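Local coordinates for pumilio homolog 23 (Arabidopsis thaliana, PDB 5WZI), which binds RNA sequence-specifically through its pumilio repeats and probably regulates the translation and stability of target mRNAs, at residues K464-A469 and H502-F507. Numbering follows the deposited sequence.
Sequences KDSSGA and HTSGSF. With nucleotides of chain B.
S504 and A469 meet where Pumilio repeats 7 and 8 pack side by side in the right-handed superhelix, and the seam between them illustrates how PUF proteins read RNA: the two repeats present the starts of helices 468-476 and 503-515 to the bases. S504 can be followed outward. Its CB lies 3.7 Å from S466 OG and also approaches N3 of G2 of chain B; OG, swung anti to the backbone N (chi1 151°), rests 3.7 Å from A469 CB and accepts a nearly straight hydrogen bond from G2 N2 (172°). The guanine amino group thus sits at the seam, touched by both repeats. Away from the RNA, the H502 ring lies with one face against K464 CA, while the extended K464 chain carries NZ to a salt bridge with E498. Within repeat 7, S466 OG donates to OP1 of A3 of chain B, and D465 OD1 caps the turn into helix 468-476 by accepting from the backbone N of both S467 and G468. The phenyl ring of F507 is sandwiched between bases, with G2 C5 3.6 Å above its centre, while N2 of G1 of chain B lies over the opposite face, offset toward the rim. Replacing F507 by an alanine removes that ring and would probably open a gap between the two guanines. On the adenine, S467 OG donates to A3 N3 at 2.6 Å.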
ATOM      1  N   LYS A 464       0.752  20.884  14.990  1.00 35.59           N
ATOM      2  CA  LYS A 464      -0.676  20.917  14.695  1.00 41.29           C
ATOM      3  C   LYS A 464      -0.999  20.381  13.309  1.00 38.33           C
ATOM      4  O   LYS A 464      -2.179  20.289  12.953  1.00 34.51           O
ATOM      5  CB  LYS A 464      -1.204  22.353  14.835  1.00 43.85           C
ATOM      6  CG  LYS A 464      -1.013  22.944  16.232  1.00 42.32           C
ATOM      7  CD  LYS A 464      -1.533  24.353  16.339  1.00 42.96           C
ATOM      8  CE  LYS A 464      -1.159  24.949  17.681  1.00 47.71           C
ATOM      9  NZ  LYS A 464      -1.477  26.410  17.783  1.00 58.19           N
ATOM     10  N   ASP A 465       0.021  20.032  12.532  1.00 37.60           N
ATOM     11  CA  ASP A 465      -0.127  19.518  11.181  1.00 34.43           C
ATOM     12  C   ASP A 465       0.065  18.013  11.217  1.00 38.29           C
ATOM     13  O   ASP A 465       0.936  17.506  11.925  1.00 41.43           O
ATOM     14  CB  ASP A 465       0.891  20.168  10.241  1.00 34.25           C
ATOM     15  CG  ASP A 465       0.794  19.642   8.817  1.00 45.81           C
ATOM     16  OD1 ASP A 465       1.275  18.501   8.552  1.00 42.19           O
ATOM     17  OD2 ASP A 465       0.228  20.370   7.959  1.00 44.11           O
ATOM     18  N   SER A 466      -0.754  17.298  10.457  1.00 40.80           N
ATOM     19  CA  SER A 466      -0.825  15.859  10.645  1.00 38.06           C
ATOM     20  C   SER A 466       0.390  15.128  10.091  1.00 39.98           C
ATOM     21  O   SER A 466       0.669  14.003  10.528  1.00 40.93           O
ATOM     22  CB  SER A 466      -2.110  15.335  10.025  1.00 44.32           C
ATOM     23  OG  SER A 466      -3.170  15.534  10.941  1.00 52.44           O
ATOM     24  N   SER A 467       1.104  15.729   9.137  1.00 36.45           N
ATOM     25  CA  SER A 467       2.409  15.232   8.724  1.00 38.12           C
ATOM     26  C   SER A 467       3.534  15.800   9.597  1.00 37.67           C
ATOM     27  O   SER A 467       4.500  15.095   9.894  1.00 34.35           O
ATOM     28  CB  SER A 467       2.674  15.576   7.253  1.00 36.52           C
ATOM     29  OG  SER A 467       1.696  15.036   6.391  1.00 40.10           O
ATOM     30  N   GLY A 468       3.424  17.059  10.025  1.00 30.93           N
ATOM     31  CA  GLY A 468       4.489  17.656  10.804  1.00 32.06           C
ATOM     32  C   GLY A 468       4.670  17.021  12.166  1.00 33.86           C
ATOM     33  O   GLY A 468       5.796  16.929  12.664  1.00 33.29           O
ATOM     34  N   ALA A 469       3.575  16.581  12.792  1.00 35.91           N
ATOM     35  CA  ALA A 469       3.687  15.907  14.081  1.00 32.59           C
ATOM     36  C   ALA A 469       4.521  14.630  13.985  1.00 35.08           C
ATOM     37  O   ALA A 469       5.175  14.247  14.959  1.00 33.10           O
ATOM     38  CB  ALA A 469       2.298  15.600  14.629  1.00 32.17           C
ATOM     39  N   HIS A 502      -6.563  18.036  18.907  1.00 57.97           N
ATOM     40  CA  HIS A 502      -6.277  17.315  17.664  1.00 55.05           C
ATOM     41  C   HIS A 502      -6.083  15.830  17.947  1.00 51.94           C
ATOM     42  O   HIS A 502      -5.374  15.448  18.883  1.00 51.31           O
ATOM     43  CB  HIS A 502      -4.993  17.831  16.985  1.00 56.63           C
ATOM     44  CG  HIS A 502      -5.064  19.231  16.448  1.00 62.39           C
ATOM     45  ND1 HIS A 502      -5.079  19.505  15.094  1.00 65.54           N
ATOM     46  CD2 HIS A 502      -5.046  20.433  17.075  1.00 59.22           C
ATOM     47  CE1 HIS A 502      -5.103  20.815  14.913  1.00 64.50           C
ATOM     48  NE2 HIS A 502      -5.084  21.401  16.098  1.00 68.47           N
ATOM     49  N   THR A 503      -6.678  14.981  17.108  1.00 53.53           N
ATOM     50  CA  THR A 503      -6.421  13.551  17.238  1.00 49.96           C
ATOM     51  C   THR A 503      -4.946  13.248  17.037  1.00 48.66           C
ATOM     52  O   THR A 503      -4.368  12.429  17.762  1.00 50.49           O
ATOM     53  CB  THR A 503      -7.255  12.752  16.235  1.00 56.70           C
ATOM     54  OG1 THR A 503      -8.531  13.385  16.037  1.00 60.68           O
ATOM     55  CG2 THR A 503      -7.458  11.355  16.762  1.00 52.93           C
ATOM     56  N   SER A 504      -4.329  13.902  16.047  1.00 52.01           N
ATOM     57  CA  SER A 504      -2.914  13.698  15.749  1.00 44.12           C
ATOM     58  C   SER A 504      -2.033  14.355  16.804  1.00 46.35           C
ATOM     59  O   SER A 504      -1.126  13.713  17.351  1.00 40.59           O
ATOM     60  CB  SER A 504      -2.602  14.242  14.352  1.00 45.16           C
ATOM     61  OG  SER A 504      -1.261  14.683  14.220  1.00 46.42           O
ATOM     62  N   GLY A 505      -2.298  15.637  17.110  1.00 45.02           N
ATOM     63  CA  GLY A 505      -1.536  16.329  18.141  1.00 45.17           C
ATOM     64  C   GLY A 505      -1.559  15.638  19.496  1.00 44.72           C
ATOM     65  O   GLY A 505      -0.634  15.806  20.299  1.00 43.46           O
ATOM     66  N   SER A 506      -2.604  14.850  19.773  1.00 45.05           N
ATOM     67  CA  SER A 506      -2.677  14.148  21.052  1.00 46.93           C
ATOM     68  C   SER A 506      -1.529  13.158  21.207  1.00 45.15           C
ATOM     69  O   SER A 506      -1.039  12.945  22.324  1.00 43.07           O
ATOM     70  CB  SER A 506      -4.034  13.445  21.194  1.00 46.96           C
ATOM     71  OG  SER A 506      -4.023  12.140  20.649  1.00 48.76           O
ATOM     72  N   PHE A 507      -1.069  12.563  20.101  1.00 42.11           N
ATOM     73  CA  PHE A 507       0.078  11.669  20.186  1.00 38.97           C
ATOM     74  C   PHE A 507       1.354  12.442  20.494  1.00 41.41           C
ATOM     75  O   PHE A 507       2.203  11.960  21.254  1.00 41.97           O
ATOM     76  CB  PHE A 507       0.225  10.872  18.894  1.00 38.72           C
ATOM     77  CG  PHE A 507      -0.855   9.842  18.683  1.00 47.23           C
ATOM     78  CD1 PHE A 507      -0.718   8.559  19.188  1.00 51.60           C
ATOM     79  CD2 PHE A 507      -2.009  10.152  17.968  1.00 53.43           C
ATOM     80  CE1 PHE A 507      -1.710   7.607  18.997  1.00 56.93           C
ATOM     81  CE2 PHE A 507      -2.999   9.201  17.769  1.00 56.50           C
ATOM     82  CZ  PHE A 507      -2.845   7.926  18.286  1.00 59.77           C
TER
ATOM     83  P     G B   2      -6.222   6.021  13.466  1.00 98.51           P
ATOM     84  OP1   G B   2      -6.695   5.306  12.244  1.00 86.96           O
ATOM     85  OP2   G B   2      -5.243   5.379  14.400  1.00 75.14           O
ATOM     86  O5'   G B   2      -5.588   7.385  12.922  1.00 90.02           O
ATOM     87  C5'   G B   2      -6.327   8.609  12.893  1.00 75.02           C
ATOM     88  C4'   G B   2      -5.419   9.823  12.851  1.00 66.69           C
ATOM     89  O4'   G B   2      -4.420   9.728  13.909  1.00 61.43           O
ATOM     90  C3'   G B   2      -4.631  10.020  11.550  1.00 72.50           C
ATOM     91  O3'   G B   2      -4.402  11.412  11.336  1.00 69.08           O
ATOM     92  C2'   G B   2      -3.287   9.402  11.891  1.00 64.82           C
ATOM     93  O2'   G B   2      -2.211   9.850  11.095  1.00 61.01           O
ATOM     94  C1'   G B   2      -3.130   9.849  13.335  1.00 57.55           C
ATOM     95  N9    G B   2      -2.133   9.067  14.072  1.00 56.18           N
ATOM     96  C8    G B   2      -2.032   7.711  14.257  1.00 54.93           C
ATOM     97  N7    G B   2      -0.966   7.362  14.926  1.00 52.01           N
ATOM     98  C5    G B   2      -0.307   8.561  15.173  1.00 52.55           C
ATOM     99  C6    G B   2       0.912   8.836  15.850  1.00 47.39           C
ATOM    100  O6    G B   2       1.669   8.016  16.391  1.00 44.60           O
ATOM    101  N1    G B   2       1.193  10.212  15.855  1.00 44.70           N
ATOM    102  C2    G B   2       0.392  11.188  15.274  1.00 44.81           C
ATOM    103  N2    G B   2       0.760  12.480  15.338  1.00 43.52           N
ATOM    104  N3    G B   2      -0.732  10.931  14.652  1.00 45.66           N
ATOM    105  C4    G B   2      -1.015   9.614  14.641  1.00 52.18           C
ATOM    106  P     A B   3      -5.485  12.326  10.589  1.00 74.96           P
ATOM    107  OP1   A B   3      -5.652  13.523  11.455  1.00 62.65           O
ATOM    108  OP2   A B   3      -6.617  11.459  10.143  1.00 82.74           O
ATOM    109  O5'   A B   3      -4.745  12.868   9.288  1.00 64.60           O
ATOM    110  C5'   A B   3      -4.342  12.015   8.225  1.00 57.29           C
ATOM    111  C4'   A B   3      -3.299  12.717   7.392  1.00 55.17           C
ATOM    112  O4'   A B   3      -2.080  12.828   8.165  1.00 48.74           O
ATOM    113  C3'   A B   3      -2.853  12.046   6.100  1.00 55.32           C
ATOM    114  O3'   A B   3      -3.748  12.269   5.018  1.00 53.90           O
ATOM    115  C2'   A B   3      -1.476  12.661   5.873  1.00 48.03           C
ATOM    116  O2'   A B   3      -1.603  13.976   5.337  1.00 48.08           O
ATOM    117  C1'   A B   3      -0.965  12.798   7.305  1.00 47.96           C
ATOM    118  N9    A B   3      -0.048  11.727   7.746  1.00 43.92           N
ATOM    119  C8    A B   3      -0.318  10.697   8.611  1.00 45.86           C
ATOM    120  N7    A B   3       0.723   9.930   8.852  1.00 46.68           N
ATOM    121  C5    A B   3       1.753  10.511   8.114  1.00 38.33           C
ATOM    122  C6    A B   3       3.111  10.191   7.943  1.00 38.11           C
ATOM    123  N6    A B   3       3.712   9.148   8.523  1.00 37.33           N
ATOM    124  N1    A B   3       3.859  10.982   7.135  1.00 40.43           N
ATOM    125  C2    A B   3       3.276  12.022   6.532  1.00 37.31           C
ATOM    126  N3    A B   3       2.009  12.424   6.625  1.00 42.04           N
ATOM    127  C4    A B   3       1.293  11.622   7.438  1.00 41.70           C
ATOM    128  O5'   G B   1      -8.854   3.460  16.595  1.00101.40           O
ATOM    129  C5'   G B   1      -9.557   4.464  15.876  1.00106.69           C
ATOM    130  C4'   G B   1      -9.031   5.851  16.174  1.00112.26           C
ATOM    131  O4'   G B   1      -9.005   6.077  17.614  1.00110.82           O
ATOM    132  C3'   G B   1      -7.604   6.158  15.725  1.00103.58           C
ATOM    133  O3'   G B   1      -7.504   6.481  14.338  1.00 95.45           O
ATOM    134  C2'   G B   1      -7.218   7.308  16.649  1.00 98.75           C
ATOM    135  O2'   G B   1      -7.833   8.507  16.207  1.00 96.26           O
ATOM    136  C1'   G B   1      -7.894   6.884  17.957  1.00101.13           C
ATOM    137  N9    G B   1      -6.991   6.094  18.821  1.00106.43           N
ATOM    138  C8    G B   1      -6.888   4.717  18.849  1.00109.57           C
ATOM    139  N7    G B   1      -6.004   4.266  19.701  1.00110.16           N
ATOM    140  C5    G B   1      -5.479   5.415  20.285  1.00105.64           C
ATOM    141  C6    G B   1      -4.476   5.545  21.291  1.00 95.76           C
ATOM    142  O6    G B   1      -3.835   4.652  21.882  1.00 81.58           O
ATOM    143  N1    G B   1      -4.255   6.894  21.581  1.00 90.43           N
ATOM    144  C2    G B   1      -4.901   7.968  21.000  1.00 80.92           C
ATOM    145  N2    G B   1      -4.507   9.180  21.429  1.00 72.18           N
ATOM    146  N3    G B   1      -5.841   7.861  20.067  1.00 85.34           N
ATOM    147  C4    G B   1      -6.078   6.560  19.754  1.00101.24           C
TER